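Local atomic coordinates of DnaB intein (Synechocystis sp., PDB entry 1MI8), a protein that probably excises itself from a precursor of the replicative DNA helicase DnaB by protein splicing, a process that includes cyclization of an asparagine side chain. Residues S5-I10 / G132-F137; K46-F51 / D138-G143; L91-A96 / D123-I128. The protein carries 4 engineered substitutions. All coordinates share one frame; numbering follows the deposited sequence.

How the contacts relate
All three contacts draw on one long strand, 120-140, read at successive levels: contact 3 near its start, contact 1 further along, contact 2 at its end and in the loop beyond. Contacts 1 and 2 adjoin, their centres about 16 Å apart, and touch where F137 CB packs against F51 O at 3.4 Å. Contact 3 lies on the other side of the chain's centre from contact 2, with about 26 Å between centres and about 14 Å between nearest atoms; its centre is about 20 Å from that of contact 1. The same curved antiparallel sheet thus takes up the N-terminal 4-5 strand, the 41-63 strand and the 94-98 strand.

Contact 1 (S5-I10 / G132-F137); sequences SGDSLI and GVEEVF
S5 and E134 make the direct polar link here. The S5 hydroxyl donates to E134 OE1 at 3.0 Å, meeting that oxygen on its syn side and 18° out of the carboxylate plane. S5 OG stands anti to its own backbone N (chi1 154°), and from there it also accepts from D7 N at 3.0 Å, closing an ST turn within the type I turn S5-S8. The carbonyl of S5 is gripped twice, by S8 N and by S8 OG.

A single water completes the polar bridge. It accepts from G6 N and donates both to E134 OE1 and to E135 O, the latter at 2.6 Å, bridging G6 N and E135 O, which stand 3.8 Å apart.

Packing is slight. The F137 ring comes up to the turn obliquely, its CD1 3.5 Å from G6 CA, and a side chain at G6 would run into CE1 of that ring. V136 CG2 lies 3.9 Å from S5 N.

Charge is the remaining theme. D7 OD2 and E134 OE1 sit 4.3 Å apart, a close approach of like charges, but K70 forms salt bridges with D7 OD1 and with E134 OE2. The lysine would be expected to offset the repulsion, and the acidic pair with its shared cation ties the N-terminal turn to strand 132-137 through charge as well as hydrogen bonds.

Contact 2 (K46-F51 / D138-G143); sequences KVSRVF and DLTVPG
F51 lays its ring along D138, the two side chains pointing the same way with ring and carboxylate planes 49° apart. Its CG sits between backbone N and carbonyl carbon (chi1 52°), which swings the ring back over the partner strand: F51 CZ reaches D138 CB at 3.9 Å, D138 O lies over one face, toward its rim, and T140 OG1 meets the edge near the ring plane, 3.5 Å from F51 CE2. The opposite face is covered toward its rim by R49 NH2, while F51 CD2 lies 3.5 Å above the centre of the R49 guanidinium plane. The ring is thus held between a carbonyl and a cationic group.

On the other face of the sheet L139 CB packs against V47 CG1 at 4.2 Å and, more loosely, V50 CG2; F147 lies against L139 from outside the pair.

The backbones hold this register. F51 and D138 exchange two hydrogen bonds, T140 N reaches R49 O at 3.0 Å, and S48 N gives to T140 O at 2.9 Å. Further along, a water donates to K46 O and to P142 O, bridging the two backbones.

Segments 49-51 and 138-140 are neighbouring antiparallel strands, their axes at 159°, with less regular backbone toward S48 and V141; they belong to the strongly curved, nearly all-beta sheet of the intein (Hint) fold.

Contact 3 (L91-A96 / D123-I128); sequences LKEHIA and DSIVSI
An antiparallel pairing within the curved sheet of the intein splicing domain joins H94 and I95 to S124 and D123, the two strands then splaying apart, with 120° between their axes. I95 and D123 form a hydrogen-bonded pair, H94 and S124 a non-hydrogen-bonded one. I95 N gives to D123 O at 2.9 Å and D123 N returns a bond to I95 O. I125 N gives a weak bond to E93 O at 3.4 Å. A water fills in beside it, donating to L91 O and E93 O and accepting from S124 OG.

I125 is the apolar centre. CG1 anti to the carbonyl carbon (chi1 -61°) and the chain extended beyond it carry I125 CD1 to E93 CB at 3.6 Å and I95 CG2 at 4.1 Å, while I125 CG2, on the other branch, meets L91 CD2 at 3.9 Å. L91 CD2 goes on to I128 CD1. An alanine at I125 would probably open a gap beside L91, E93 and I95, removing the methyls that L91 CD2, E93 CB and I95 CG2 touch.

S127 and I128 pair with a strand of the second subunit, and L91 packs on Y59 of that subunit. Two good backbone bonds, a weak third, a bridging water and an apolar cluster around I125 therefore join the segments, and L91, part of that cluster, also packs at the subunit interface.

Contact 1 (S5-I10 / G132-F137)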
loop_
_atom_site.group_PDB
_atom_site.type_symbol
_atom_site.label_atom_id
_atom_site.label_comp_id
_atom_site.label_asym_id
_atom_site.label_seq_id
_atom_site.Cartn_x
_atom_site.Cartn_y
_atom_site.Cartn_z
ATOM N N SER A 5 13.555 9.914 -4.429
ATOM C CA SER A 5 13.470 11.326 -4.791
ATOM C C SER A 5 14.696 12.126 -4.276
ATOM O O SER A 5 15.254 11.860 -3.180
ATOM C CB SER A 5 12.161 11.952 -4.228
ATOM O OG SER A 5 12.244 13.363 -3.997
ATOM N N GLY A 6 15.095 13.114 -5.070
ATOM C CA GLY A 6 16.200 13.964 -4.713
ATOM C C GLY A 6 15.968 14.737 -3.435
ATOM O O GLY A 6 16.916 15.205 -2.837
ATOM N N ASP A 7 14.701 14.850 -3.021
ATOM C CA ASP A 7 14.315 15.561 -1.801
ATOM C C ASP A 7 14.756 14.787 -0.562
ATOM O O ASP A 7 14.857 15.351 0.521
ATOM C CB ASP A 7 12.787 15.698 -1.707
ATOM C CG ASP A 7 12.136 16.296 -2.996
ATOM O OD1 ASP A 7 10.917 16.564 -2.972
ATOM O OD2 ASP A 7 12.820 16.481 -4.026
ATOM N N SER A 8 14.939 13.484 -0.711
ATOM C CA SER A 8 15.289 12.640 0.445
ATOM C C SER A 8 16.539 13.147 1.197
ATOM O O SER A 8 17.579 13.443 0.632
ATOM C CB SER A 8 15.495 11.172 0.007
ATOM O OG SER A 8 14.418 10.670 -0.805
ATOM N N LEU A 9 16.406 13.250 2.494
ATOM C CA LEU A 9 17.473 13.733 3.341
ATOM C C LEU A 9 18.379 12.612 3.861
ATOM O O LEU A 9 17.946 11.715 4.624
ATOM C CB LEU A 9 16.852 14.486 4.502
ATOM C CG LEU A 9 16.677 16.015 4.470
ATOM C CD1 LEU A 9 16.675 16.506 3.072
ATOM C CD2 LEU A 9 15.458 16.446 5.283
ATOM N N ILE A 10 19.649 12.697 3.457
ATOM C CA ILE A 10 20.653 11.729 3.841
ATOM C C ILE A 10 21.329 12.059 5.154
ATOM O O ILE A 10 21.867 13.162 5.326
ATOM C CB ILE A 10 21.725 11.590 2.743
ATOM C CG1 ILE A 10 21.056 11.264 1.403
ATOM C CG2 ILE A 10 22.718 10.510 3.160
ATOM C CD1 ILE A 10 20.017 10.075 1.477
ATOM N N GLY A 132 4.016 10.699 -8.475
ATOM C CA GLY A 132 4.304 11.380 -9.724
ATOM C C GLY A 132 5.681 11.054 -10.206
ATOM O O GLY A 132 6.394 10.290 -9.560
ATOM N N VAL A 133 6.063 11.583 -11.364
ATOM C CA VAL A 133 7.403 11.289 -11.869
ATOM C C VAL A 133 8.280 12.411 -11.409
ATOM O O VAL A 133 7.841 13.567 -11.330
ATOM C CB VAL A 133 7.512 11.257 -13.405
ATOM C CG1 VAL A 133 8.979 11.116 -13.799
ATOM C CG2 VAL A 133 6.707 10.098 -13.972
ATOM N N GLU A 134 9.509 12.045 -11.078
ATOM C CA GLU A 134 10.517 13.000 -10.632
ATOM C C GLU A 134 11.873 12.420 -10.934
ATOM O O GLU A 134 11.998 11.237 -11.272
ATOM C CB GLU A 134 10.514 13.241 -9.122
ATOM C CG GLU A 134 9.219 13.198 -8.405
ATOM C CD GLU A 134 9.435 13.553 -6.945
ATOM O OE1 GLU A 134 10.618 13.677 -6.518
ATOM O OE2 GLU A 134 8.430 13.717 -6.234
ATOM N N GLU A 135 12.874 13.301 -10.831
ATOM C CA GLU A 135 14.283 12.948 -11.007
ATOM C C GLU A 135 14.563 12.055 -9.805
ATOM O O GLU A 135 14.153 12.352 -8.681
ATOM C CB GLU A 135 15.159 14.212 -10.957
ATOM C CG GLU A 135 15.721 14.593 -12.303
ATOM C CD GLU A 135 16.294 16.014 -12.306
ATOM O OE1 GLU A 135 16.748 16.493 -11.227
ATOM O OE2 GLU A 135 16.301 16.653 -13.393
ATOM N N VAL A 136 15.266 10.970 -10.037
ATOM C CA VAL A 136 15.473 10.043 -8.953
ATOM C C VAL A 136 16.961 9.702 -8.824
ATOM O O VAL A 136 17.724 9.730 -9.823
ATOM C CB VAL A 136 14.456 8.865 -9.197
ATOM C CG1 VAL A 136 14.949 7.869 -10.243
ATOM C CG2 VAL A 136 14.037 8.258 -7.896
ATOM N N PHE A 137 17.383 9.484 -7.581
ATOM C CA PHE A 137 18.785 9.236 -7.257
ATOM C C PHE A 137 19.104 8.023 -6.349
ATOM O O PHE A 137 18.230 7.506 -5.620
ATOM C CB PHE A 137 19.385 10.468 -6.555
ATOM C CG PHE A 137 19.198 11.810 -7.287
ATOM C CD1 PHE A 137 17.948 12.411 -7.384
ATOM C CD2 PHE A 137 20.310 12.495 -7.808
ATOM C CE1 PHE A 137 17.775 13.669 -7.972
ATOM C CE2 PHE A 137 20.165 13.788 -8.412
ATOM C CZ PHE A 137 18.901 14.378 -8.497
HETATM O O HOH W 1 13.351 14.168 -7.027
#

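Contact 2 (K46-F51 / D138-G143)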
loop_
_atom_site.group_PDB
_atom_site.type_symbol
_atom_site.label_atom_id
_atom_site.label_comp_id
_atom_site.label_asym_id
_atom_site.label_seq_id
_atom_site.Cartn_x
_atom_site.Cartn_y
_atom_site.Cartn_z
ATOM N N LYS A 46 31.192 4.387 4.367
ATOM C CA LYS A 46 31.525 5.338 3.306
ATOM C C LYS A 46 30.673 5.232 2.064
ATOM O O LYS A 46 30.334 4.125 1.606
ATOM C CB LYS A 46 33.002 5.195 2.866
ATOM C CG LYS A 46 33.996 6.033 3.677
ATOM C CD LYS A 46 35.437 5.859 3.117
ATOM C CE LYS A 46 36.455 6.861 3.732
ATOM N NZ LYS A 46 36.439 6.851 5.224
ATOM N N VAL A 47 30.366 6.397 1.499
ATOM C CA VAL A 47 29.559 6.477 0.286
ATOM C C VAL A 47 30.578 6.579 -0.813
ATOM O O VAL A 47 31.416 7.470 -0.769
ATOM C CB VAL A 47 28.690 7.754 0.267
ATOM C CG1 VAL A 47 28.098 7.988 -1.145
ATOM C CG2 VAL A 47 27.601 7.644 1.338
ATOM N N SER A 48 30.512 5.683 -1.793
ATOM C CA SER A 48 31.490 5.717 -2.880
ATOM C C SER A 48 31.161 6.841 -3.868
ATOM O O SER A 48 32.035 7.633 -4.223
ATOM C CB SER A 48 31.515 4.362 -3.593
ATOM O OG SER A 48 30.242 4.107 -4.157
ATOM N N ARG A 49 29.899 6.891 -4.308
ATOM C CA ARG A 49 29.428 7.920 -5.230
ATOM C C ARG A 49 27.894 8.086 -5.190
ATOM O O ARG A 49 27.143 7.140 -4.831
ATOM C CB ARG A 49 29.864 7.612 -6.671
ATOM C CG ARG A 49 28.865 6.871 -7.508
ATOM C CD ARG A 49 29.522 6.248 -8.750
ATOM N NE ARG A 49 28.588 5.501 -9.599
ATOM C CZ ARG A 49 27.924 6.018 -10.627
ATOM N NH1 ARG A 49 28.088 7.304 -10.957
ATOM N NH2 ARG A 49 27.080 5.245 -11.320
ATOM N N VAL A 50 27.465 9.290 -5.573
ATOM C CA VAL A 50 26.063 9.691 -5.640
ATOM C C VAL A 50 25.749 9.985 -7.092
ATOM O O VAL A 50 26.574 10.571 -7.772
ATOM C CB VAL A 50 25.789 11.008 -4.887
ATOM C CG1 VAL A 50 24.292 11.275 -4.892
ATOM C CG2 VAL A 50 26.360 10.964 -3.483
ATOM N N PHE A 51 24.554 9.625 -7.556
ATOM C CA PHE A 51 24.178 9.864 -8.947
ATOM C C PHE A 51 22.661 9.877 -9.193
ATOM O O PHE A 51 21.905 9.262 -8.440
ATOM C CB PHE A 51 24.809 8.782 -9.800
ATOM C CG PHE A 51 24.529 7.410 -9.305
ATOM C CD1 PHE A 51 23.431 6.694 -9.763
ATOM C CD2 PHE A 51 25.347 6.837 -8.342
ATOM C CE1 PHE A 51 23.142 5.418 -9.262
ATOM C CE2 PHE A 51 25.071 5.560 -7.829
ATOM C CZ PHE A 51 23.969 4.851 -8.286
ATOM N N ASP A 138 20.383 7.612 -6.370
ATOM C CA ASP A 138 20.861 6.521 -5.531
ATOM C C ASP A 138 22.343 6.728 -5.190
ATOM O O ASP A 138 23.013 7.690 -5.595
ATOM C CB ASP A 138 20.632 5.145 -6.227
ATOM C CG ASP A 138 20.519 3.945 -5.219
ATOM O OD1 ASP A 138 20.626 4.156 -3.976
ATOM O OD2 ASP A 138 20.337 2.769 -5.699
ATOM N N LEU A 139 22.884 5.838 -4.414
ATOM C CA LEU A 139 24.259 6.046 -4.117
ATOM C C LEU A 139 24.766 4.670 -3.900
ATOM O O LEU A 139 23.980 3.745 -3.734
ATOM C CB LEU A 139 24.403 6.998 -2.915
ATOM C CG LEU A 139 23.670 6.722 -1.595
ATOM C CD1 LEU A 139 24.418 5.673 -0.832
ATOM C CD2 LEU A 139 23.597 7.992 -0.765
ATOM N N THR A 140 26.082 4.528 -3.950
ATOM C CA THR A 140 26.706 3.236 -3.800
ATOM C C THR A 140 27.411 3.214 -2.451
ATOM O O THR A 140 28.071 4.184 -2.043
ATOM C CB THR A 140 27.723 3.001 -4.952
ATOM O OG1 THR A 140 27.074 3.229 -6.201
ATOM C CG2 THR A 140 28.224 1.589 -4.957
ATOM N N VAL A 141 27.262 2.105 -1.749
ATOM C CA VAL A 141 27.864 1.958 -0.440
ATOM C C VAL A 141 28.442 0.536 -0.298
ATOM O O VAL A 141 27.741 -0.426 0.081
ATOM C CB VAL A 141 26.835 2.293 0.678
ATOM C CG1 VAL A 141 25.573 1.481 0.451
ATOM C CG2 VAL A 141 27.410 1.998 2.071
ATOM N N PRO A 142 29.743 0.394 -0.651
ATOM C CA PRO A 142 30.517 -0.855 -0.595
ATOM C C PRO A 142 30.441 -1.526 0.784
ATOM O O PRO A 142 30.668 -0.880 1.819
ATOM C CB PRO A 142 31.931 -0.390 -0.937
ATOM C CG PRO A 142 31.674 0.653 -2.038
ATOM C CD PRO A 142 30.430 1.406 -1.490
ATOM N N GLY A 143 30.121 -2.814 0.791
ATOM C CA GLY A 143 30.015 -3.557 2.030
ATOM C C GLY A 143 28.590 -3.725 2.523
ATOM O O GLY A 143 27.951 -4.739 2.236
HETATM O O HOH W 2 31.511 1.662 2.160
#

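Contact 3 (L91-A96 / D123-I128)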
loop_
_atom_site.group_PDB
_atom_site.type_symbol
_atom_site.label_atom_id
_atom_site.label_comp_id
_atom_site.label_asym_id
_atom_site.label_seq_id
_atom_site.Cartn_x
_atom_site.Cartn_y
_atom_site.Cartn_z
ATOM N N LEU A 91 0.490 -3.430 3.995
ATOM C CA LEU A 91 0.291 -2.795 5.286
ATOM C C LEU A 91 0.561 -3.716 6.464
ATOM O O LEU A 91 0.631 -3.253 7.608
ATOM C CB LEU A 91 -1.125 -2.192 5.370
ATOM C CG LEU A 91 -1.433 -1.018 4.409
ATOM C CD1 LEU A 91 -2.189 0.017 5.177
ATOM C CD2 LEU A 91 -0.160 -0.336 3.836
ATOM N N LYS A 92 0.716 -5.009 6.206
ATOM C CA LYS A 92 1.038 -5.943 7.292
ATOM C C LYS A 92 2.553 -5.982 7.501
ATOM O O LYS A 92 3.036 -6.697 8.377
ATOM C CB LYS A 92 0.597 -7.385 6.948
ATOM C CG LYS A 92 1.507 -8.041 5.868
ATOM C CD LYS A 92 0.954 -9.386 5.372
ATOM C CE LYS A 92 1.727 -9.952 4.146
ATOM N NZ LYS A 92 3.209 -10.080 4.340
ATOM N N GLU A 93 3.331 -5.282 6.689
ATOM C CA GLU A 93 4.789 -5.399 6.898
ATOM C C GLU A 93 5.333 -4.380 7.905
ATOM O O GLU A 93 4.704 -3.357 8.163
ATOM C CB GLU A 93 5.565 -5.200 5.559
ATOM C CG GLU A 93 5.274 -6.110 4.314
ATOM C CD GLU A 93 6.024 -7.470 4.343
ATOM O OE1 GLU A 93 7.066 -7.623 5.033
ATOM O OE2 GLU A 93 5.608 -8.382 3.628
ATOM N N HIS A 94 6.492 -4.647 8.502
ATOM C CA HIS A 94 7.112 -3.615 9.328
ATOM C C HIS A 94 8.443 -3.383 8.609
ATOM O O HIS A 94 8.990 -4.317 8.007
ATOM C CB HIS A 94 7.429 -4.094 10.755
ATOM C CG HIS A 94 6.217 -4.468 11.557
ATOM N ND1 HIS A 94 5.491 -5.616 11.312
ATOM C CD2 HIS A 94 5.567 -3.813 12.546
ATOM C CE1 HIS A 94 4.437 -5.645 12.111
ATOM N NE2 HIS A 94 4.456 -4.562 12.865
ATOM N N ILE A 95 8.988 -2.177 8.670
ATOM C CA ILE A 95 10.316 -1.943 8.063
ATOM C C ILE A 95 11.278 -1.299 9.058
ATOM O O ILE A 95 10.898 -0.661 10.050
ATOM C CB ILE A 95 10.267 -1.095 6.789
ATOM C CG1 ILE A 95 9.836 0.327 7.129
ATOM C CG2 ILE A 95 9.283 -1.770 5.781
ATOM C CD1 ILE A 95 9.908 1.319 5.910
ATOM N N ALA A 96 12.542 -1.517 8.789
ATOM C CA ALA A 96 13.595 -1.077 9.658
ATOM C C ALA A 96 13.860 0.447 9.630
ATOM O O ALA A 96 14.055 1.034 8.534
ATOM C CB ALA A 96 14.846 -1.834 9.284
ATOM N N ASP A 123 8.871 -0.545 12.325
ATOM C CA ASP A 123 7.618 0.235 12.303
ATOM C C ASP A 123 6.668 -0.204 11.198
ATOM O O ASP A 123 7.115 -0.565 10.098
ATOM C CB ASP A 123 7.981 1.728 12.128
ATOM C CG ASP A 123 6.915 2.679 12.654
ATOM O OD1 ASP A 123 6.098 2.239 13.442
ATOM O OD2 ASP A 123 6.913 3.872 12.280
ATOM N N SER A 124 5.365 -0.170 11.498
ATOM C CA SER A 124 4.334 -0.567 10.545
ATOM C C SER A 124 4.197 0.419 9.425
ATOM O O SER A 124 4.373 1.599 9.607
ATOM C CB SER A 124 2.955 -0.659 11.205
ATOM O OG SER A 124 2.889 -1.739 12.106
ATOM N N ILE A 125 3.894 -0.084 8.250
ATOM C CA ILE A 125 3.637 0.748 7.111
ATOM C C ILE A 125 2.201 1.187 7.256
ATOM O O ILE A 125 1.338 0.369 7.549
ATOM C CB ILE A 125 3.772 -0.037 5.791
ATOM C CG1 ILE A 125 5.214 -0.563 5.661
ATOM C CG2 ILE A 125 3.479 0.902 4.607
ATOM C CD1 ILE A 125 5.338 -1.696 4.717
ATOM N N VAL A 126 1.937 2.485 7.065
ATOM C CA VAL A 126 0.566 2.961 7.129
ATOM C C VAL A 126 0.112 3.539 5.786
ATOM O O VAL A 126 -1.090 3.789 5.586
ATOM C CB VAL A 126 0.342 4.012 8.251
ATOM C CG1 VAL A 126 0.697 3.363 9.596
ATOM C CG2 VAL A 126 1.122 5.312 7.980
ATOM N N SER A 127 1.061 3.785 4.897
ATOM C CA SER A 127 0.698 4.307 3.580
ATOM C C SER A 127 1.717 4.052 2.475
ATOM O O SER A 127 2.929 4.133 2.687
ATOM C CB SER A 127 0.403 5.835 3.645
ATOM O OG SER A 127 -0.282 6.199 2.450
ATOM N N ILE A 128 1.194 3.741 1.290
ATOM C CA ILE A 128 1.985 3.507 0.100
ATOM C C ILE A 128 1.105 4.067 -0.990
ATOM O O ILE A 128 -0.012 3.534 -1.250
ATOM C CB ILE A 128 2.209 2.011 -0.196
ATOM C CG1 ILE A 128 2.638 1.238 1.063
ATOM C CG2 ILE A 128 3.362 1.864 -1.217
ATOM C CD1 ILE A 128 2.583 -0.309 0.828
HETATM O O HOH W 3 2.398 -3.438 9.695
#